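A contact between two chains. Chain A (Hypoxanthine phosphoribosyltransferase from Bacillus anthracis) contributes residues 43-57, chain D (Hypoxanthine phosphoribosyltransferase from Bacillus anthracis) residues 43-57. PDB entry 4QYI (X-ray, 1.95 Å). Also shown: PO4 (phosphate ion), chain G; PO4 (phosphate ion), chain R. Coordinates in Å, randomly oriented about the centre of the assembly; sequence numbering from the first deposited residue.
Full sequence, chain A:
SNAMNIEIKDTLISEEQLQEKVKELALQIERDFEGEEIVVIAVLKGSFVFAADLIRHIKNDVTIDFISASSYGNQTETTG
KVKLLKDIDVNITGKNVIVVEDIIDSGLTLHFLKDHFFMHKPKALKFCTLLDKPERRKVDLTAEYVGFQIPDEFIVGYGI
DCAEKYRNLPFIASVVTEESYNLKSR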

# COMPACT_ATOMS: atom_id res chain seq x y z
N VAL A 43 2.30 1.94 8.32
CA VAL A 43 1.94 3.34 8.54
C VAL A 43 1.85 4.03 7.17
O VAL A 43 2.86 4.26 6.50
CB VAL A 43 2.93 4.07 9.48
CG1 VAL A 43 2.42 5.46 9.82
CG2 VAL A 43 3.12 3.31 10.78
N LEU A 44 0.63 4.32 6.74
CA LEU A 44 0.42 5.03 5.47
C LEU A 44 0.93 6.48 5.55
O LEU A 44 1.06 7.04 6.63
CB LEU A 44 -1.05 5.05 5.13
CG LEU A 44 -1.62 3.70 4.75
CD1 LEU A 44 -3.12 3.81 4.61
CD2 LEU A 44 -0.99 3.21 3.46
N LYS A 45 1.27 7.08 4.40
CA LYS A 45 1.21 6.42 3.10
C LYS A 45 2.55 5.84 2.67
O LYS A 45 2.59 4.85 1.95
CB LYS A 45 0.83 7.44 2.03
CG LYS A 45 -0.54 8.05 2.21
CD LYS A 45 -0.83 9.22 1.27
CE LYS A 45 -2.19 9.81 1.62
NZ LYS A 45 -2.55 10.94 0.74
N GLY A 46 3.62 6.43 3.18
CA GLY A 46 4.97 6.12 2.77
C GLY A 46 5.56 4.73 2.89
O GLY A 46 6.53 4.41 2.22
N SER A 47 5.00 3.91 3.75
CA SER A 47 5.53 2.60 3.93
C SER A 47 4.86 1.56 3.03
O SER A 47 5.29 0.41 3.04
CB SER A 47 5.27 2.19 5.37
OG SER A 47 3.90 1.93 5.54
N PHE A 48 3.89 1.95 2.20
CA PHE A 48 3.15 0.95 1.41
C PHE A 48 3.97 0.14 0.42
O PHE A 48 3.67 -1.03 0.23
CB PHE A 48 1.87 1.50 0.74
CG PHE A 48 2.05 2.06 -0.64
CD1 PHE A 48 2.55 3.34 -0.85
CD2 PHE A 48 1.65 1.32 -1.75
CE1 PHE A 48 2.69 3.85 -2.13
CE2 PHE A 48 1.78 1.83 -3.03
CZ PHE A 48 2.29 3.10 -3.22
N VAL A 49 5.00 0.73 -0.17
CA VAL A 49 5.82 0.00 -1.15
C VAL A 49 6.70 -0.99 -0.40
O VAL A 49 6.77 -2.16 -0.75
CB VAL A 49 6.67 0.96 -2.01
CG1 VAL A 49 7.58 0.17 -2.92
CG2 VAL A 49 5.77 1.88 -2.83
N PHE A 50 7.36 -0.51 0.64
CA PHE A 50 8.18 -1.37 1.49
C PHE A 50 7.37 -2.54 2.04
O PHE A 50 7.83 -3.70 2.03
CB PHE A 50 8.75 -0.50 2.59
CG PHE A 50 9.54 -1.22 3.64
CD1 PHE A 50 10.46 -2.19 3.30
CD2 PHE A 50 9.45 -0.81 4.98
CE1 PHE A 50 11.22 -2.81 4.27
CE2 PHE A 50 10.21 -1.44 5.95
CZ PHE A 50 11.09 -2.44 5.59
N ALA A 51 6.16 -2.26 2.48
CA ALA A 51 5.31 -3.29 3.07
C ALA A 51 4.94 -4.33 2.04
O ALA A 51 4.99 -5.52 2.33
CB ALA A 51 4.05 -2.70 3.69
N ALA A 52 4.56 -3.87 0.85
CA ALA A 52 4.19 -4.78 -0.22
C ALA A 52 5.36 -5.74 -0.51
O ALA A 52 5.15 -6.93 -0.66
CB ALA A 52 3.80 -4.01 -1.48
N ASP A 53 6.58 -5.21 -0.57
CA ASP A 53 7.74 -6.05 -0.86
C ASP A 53 8.14 -6.94 0.31
O ASP A 53 8.46 -8.11 0.13
CB ASP A 53 8.96 -5.20 -1.25
CG ASP A 53 8.81 -4.54 -2.62
OD1 ASP A 53 7.87 -4.86 -3.38
OD2 ASP A 53 9.67 -3.70 -2.92
N LEU A 54 8.12 -6.38 1.52
CA LEU A 54 8.50 -7.14 2.70
C LEU A 54 7.63 -8.36 2.95
O LEU A 54 8.13 -9.48 3.16
CB LEU A 54 8.41 -6.23 3.93
CG LEU A 54 8.84 -6.85 5.27
CD1 LEU A 54 10.34 -7.08 5.30
CD2 LEU A 54 8.42 -5.93 6.41
N ILE A 55 6.32 -8.17 2.92
CA ILE A 55 5.43 -9.30 3.23
C ILE A 55 5.50 -10.45 2.24
O ILE A 55 5.26 -11.61 2.62
CB ILE A 55 3.97 -8.87 3.47
CG1 ILE A 55 3.31 -8.39 2.17
CG2 ILE A 55 3.93 -7.81 4.57
CD1 ILE A 55 1.85 -8.03 2.36
N ARG A 56 5.86 -10.16 1.00
CA ARG A 56 5.96 -11.19 -0.02
C ARG A 56 7.15 -12.14 0.19
O ARG A 56 7.21 -13.18 -0.44
CB ARG A 56 5.95 -10.59 -1.42
CG ARG A 56 4.55 -10.18 -1.83
CD ARG A 56 4.50 -9.65 -3.23
NE ARG A 56 5.04 -8.30 -3.29
CZ ARG A 56 5.10 -7.56 -4.39
NH1 ARG A 56 4.68 -8.05 -5.56
NH2 ARG A 56 5.60 -6.33 -4.31
N HIS A 57 8.08 -11.76 1.07
CA HIS A 57 9.21 -12.60 1.42
C HIS A 57 8.98 -13.31 2.75
O HIS A 57 9.76 -14.17 3.12
CB HIS A 57 10.50 -11.80 1.49
CG HIS A 57 11.01 -11.40 0.14
ND1 HIS A 57 11.00 -10.10 -0.31
CD2 HIS A 57 11.48 -12.15 -0.88
CE1 HIS A 57 11.47 -10.06 -1.54
NE2 HIS A 57 11.77 -11.29 -1.91
N VAL D 43 -7.77 1.57 -4.63
CA VAL D 43 -8.86 1.22 -3.73
C VAL D 43 -8.34 0.21 -2.70
O VAL D 43 -8.02 -0.95 -3.00
CB VAL D 43 -10.07 0.64 -4.48
CG1 VAL D 43 -11.24 0.46 -3.53
CG2 VAL D 43 -10.50 1.56 -5.60
N LEU D 44 -8.24 0.68 -1.46
CA LEU D 44 -7.78 -0.18 -0.38
C LEU D 44 -8.81 -1.25 -0.05
O LEU D 44 -9.99 -1.06 -0.31
CB LEU D 44 -7.47 0.67 0.85
CG LEU D 44 -6.24 1.56 0.75
CD1 LEU D 44 -6.14 2.46 1.95
CD2 LEU D 44 -4.98 0.71 0.61
N LYS D 45 -8.38 -2.37 0.52
CA LYS D 45 -6.97 -2.62 0.82
C LYS D 45 -6.30 -3.45 -0.26
O LYS D 45 -5.09 -3.33 -0.49
CB LYS D 45 -6.87 -3.44 2.12
CG LYS D 45 -7.37 -2.72 3.35
CD LYS D 45 -7.47 -3.59 4.59
CE LYS D 45 -8.09 -2.77 5.71
NZ LYS D 45 -8.23 -3.54 6.97
N GLY D 46 -7.10 -4.25 -0.95
CA GLY D 46 -6.59 -5.24 -1.89
C GLY D 46 -5.76 -4.89 -3.10
O GLY D 46 -5.07 -5.73 -3.64
N SER D 47 -5.80 -3.65 -3.53
CA SER D 47 -5.05 -3.26 -4.65
C SER D 47 -3.66 -2.74 -4.30
O SER D 47 -2.90 -2.42 -5.21
CB SER D 47 -5.81 -2.13 -5.33
OG SER D 47 -5.75 -0.97 -4.53
N PHE D 48 -3.28 -2.70 -3.01
CA PHE D 48 -2.00 -2.04 -2.65
C PHE D 48 -0.75 -2.69 -3.22
O PHE D 48 0.20 -1.98 -3.53
CB PHE D 48 -1.87 -1.76 -1.16
CG PHE D 48 -1.24 -2.86 -0.36
CD1 PHE D 48 -1.97 -3.97 0.04
CD2 PHE D 48 0.08 -2.76 0.05
CE1 PHE D 48 -1.39 -4.97 0.80
CE2 PHE D 48 0.67 -3.76 0.81
CZ PHE D 48 -0.06 -4.87 1.18
N VAL D 49 -0.74 -4.00 -3.37
CA VAL D 49 0.43 -4.69 -3.91
C VAL D 49 0.54 -4.41 -5.40
O VAL D 49 1.60 -4.04 -5.91
CB VAL D 49 0.37 -6.19 -3.64
CG1 VAL D 49 1.55 -6.89 -4.29
CG2 VAL D 49 0.36 -6.45 -2.14
N PHE D 50 -0.56 -4.58 -6.11
CA PHE D 50 -0.63 -4.29 -7.53
C PHE D 50 -0.21 -2.84 -7.81
O PHE D 50 0.58 -2.57 -8.74
CB PHE D 50 -2.07 -4.56 -7.99
CG PHE D 50 -2.35 -4.20 -9.44
CD1 PHE D 50 -1.46 -4.51 -10.45
CD2 PHE D 50 -3.59 -3.69 -9.77
CE1 PHE D 50 -1.76 -4.21 -11.77
CE2 PHE D 50 -3.90 -3.39 -11.08
CZ PHE D 50 -2.98 -3.66 -12.09
N ALA D 51 -0.70 -1.92 -7.00
CA ALA D 51 -0.40 -0.50 -7.18
C ALA D 51 1.07 -0.24 -6.97
O ALA D 51 1.69 0.47 -7.77
CB ALA D 51 -1.21 0.36 -6.24
N ALA D 52 1.64 -0.82 -5.92
CA ALA D 52 3.07 -0.65 -5.64
C ALA D 52 3.91 -1.12 -6.85
O ALA D 52 4.84 -0.43 -7.23
CB ALA D 52 3.47 -1.42 -4.38
N ASP D 53 3.57 -2.26 -7.44
CA ASP D 53 4.33 -2.78 -8.57
C ASP D 53 4.08 -1.98 -9.84
O ASP D 53 4.99 -1.70 -10.59
CB ASP D 53 4.00 -4.24 -8.84
CG ASP D 53 4.54 -5.18 -7.78
OD1 ASP D 53 5.34 -4.76 -6.90
OD2 ASP D 53 4.15 -6.37 -7.84
N LEU D 54 2.82 -1.64 -10.10
CA LEU D 54 2.46 -0.92 -11.30
C LEU D 54 3.14 0.43 -11.42
O LEU D 54 3.74 0.75 -12.45
CB LEU D 54 0.94 -0.71 -11.33
CG LEU D 54 0.36 -0.01 -12.57
CD1 LEU D 54 0.46 -0.92 -13.79
CD2 LEU D 54 -1.09 0.38 -12.33
N ILE D 55 3.06 1.23 -10.37
CA ILE D 55 3.62 2.59 -10.44
C ILE D 55 5.12 2.64 -10.63
O ILE D 55 5.64 3.59 -11.22
CB ILE D 55 3.17 3.47 -9.27
CG1 ILE D 55 3.81 3.03 -7.95
CG2 ILE D 55 1.65 3.50 -9.21
CD1 ILE D 55 3.46 3.94 -6.79
N ARG D 56 5.82 1.61 -10.16
CA ARG D 56 7.28 1.56 -10.30
C ARG D 56 7.74 1.35 -11.73
O ARG D 56 8.91 1.52 -12.03
CB ARG D 56 7.89 0.54 -9.34
CG ARG D 56 7.93 1.09 -7.92
CD ARG D 56 8.59 0.13 -6.95
NE ARG D 56 7.69 -0.97 -6.62
CZ ARG D 56 7.98 -1.96 -5.79
NH1 ARG D 56 9.17 -2.01 -5.21
NH2 ARG D 56 7.08 -2.91 -5.56
N HIS D 57 6.82 0.95 -12.61
CA HIS D 57 7.11 0.76 -14.01
C HIS D 57 6.66 1.95 -14.83
O HIS D 57 6.95 2.02 -16.00
CB HIS D 57 6.49 -0.52 -14.56
CG HIS D 57 7.17 -1.76 -14.09
ND1 HIS D 57 6.60 -2.66 -13.21
CD2 HIS D 57 8.42 -2.23 -14.34
CE1 HIS D 57 7.45 -3.65 -12.98
NE2 HIS D 57 8.56 -3.40 -13.64
P PO4 G . 3.59 9.72 4.60
O1 PO4 G . 2.11 10.04 4.53
O2 PO4 G . 4.11 9.60 3.20
O3 PO4 G . 4.38 10.81 5.30
O4 PO4 G . 3.76 8.42 5.36
P PO4 R . -10.32 -5.58 0.06
O1 PO4 R . -11.79 -5.75 -0.22
O2 PO4 R . -9.63 -5.07 -1.19
O3 PO4 R . -10.08 -4.55 1.15
O4 PO4 R . -9.80 -6.92 0.50

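Two reciprocal salt bridges dominate the polar part of this contact, and each is bidentate. Arg56(D) NH1 donates to Asp53(A) OD2 at 2.9 Å while Arg56(D) NH2 donates to Asp53(A) OD1 at 3.0 Å, and with N-H...acceptor angles of 159° and 167° both hydrogen bonds are close to linear. The same pair of bonds joins Arg56(A) to Asp53(D), with Arg56(A) NH1 to Asp53(D) OD2 at 2.9 Å and Arg56(A) NH2 to Asp53(D) OD1 at 3.0 Å. In both cases the carboxylate lies at the edge of the guanidinium, near its plane, as two-point pairing requires.

Each arginine is also held by its own chain. Arg56(A) NE donates to Ala52(A) O at 3.0 Å, and Arg56(A) NH2 makes a weak hydrogen bond, part of a salt bridge, to Asp53(A) OD1 at 2.9 Å; chain D repeats both. Each Asp53 OD1 therefore accepts from both arginines, and the four charged groups form a compact, alternating cluster. This offsets the proximity of like charges, with Arg56(A) NH2 and Arg56(D) NH2 3.9 Å apart.

The guanidinium groups have an apolar neighbour as well: Val49(A) CG1 lies over one face of Arg56(D), 3.5 Å from its NH1, and Val49(D) covers Arg56(A) likewise.

Beyond the charges, the helices cross at -108° and pack through small side chains. Ala52(A) CB meets Ala52(D) CB at 3.9 Å, and the axes approach to 9.1 Å. Beside this pair, Phe48(A) CE2 lies 3.8 Å from Ala52(D) CA, and Phe48(A) CZ reaches Ile55(D) CD1, also at 3.8 Å, with the methyl at the ring edge. Phe48(D) packs equivalently against chain A. Farther out, Leu44(A) CD1 touches Leu44(D) CD1 at 4.2 Å.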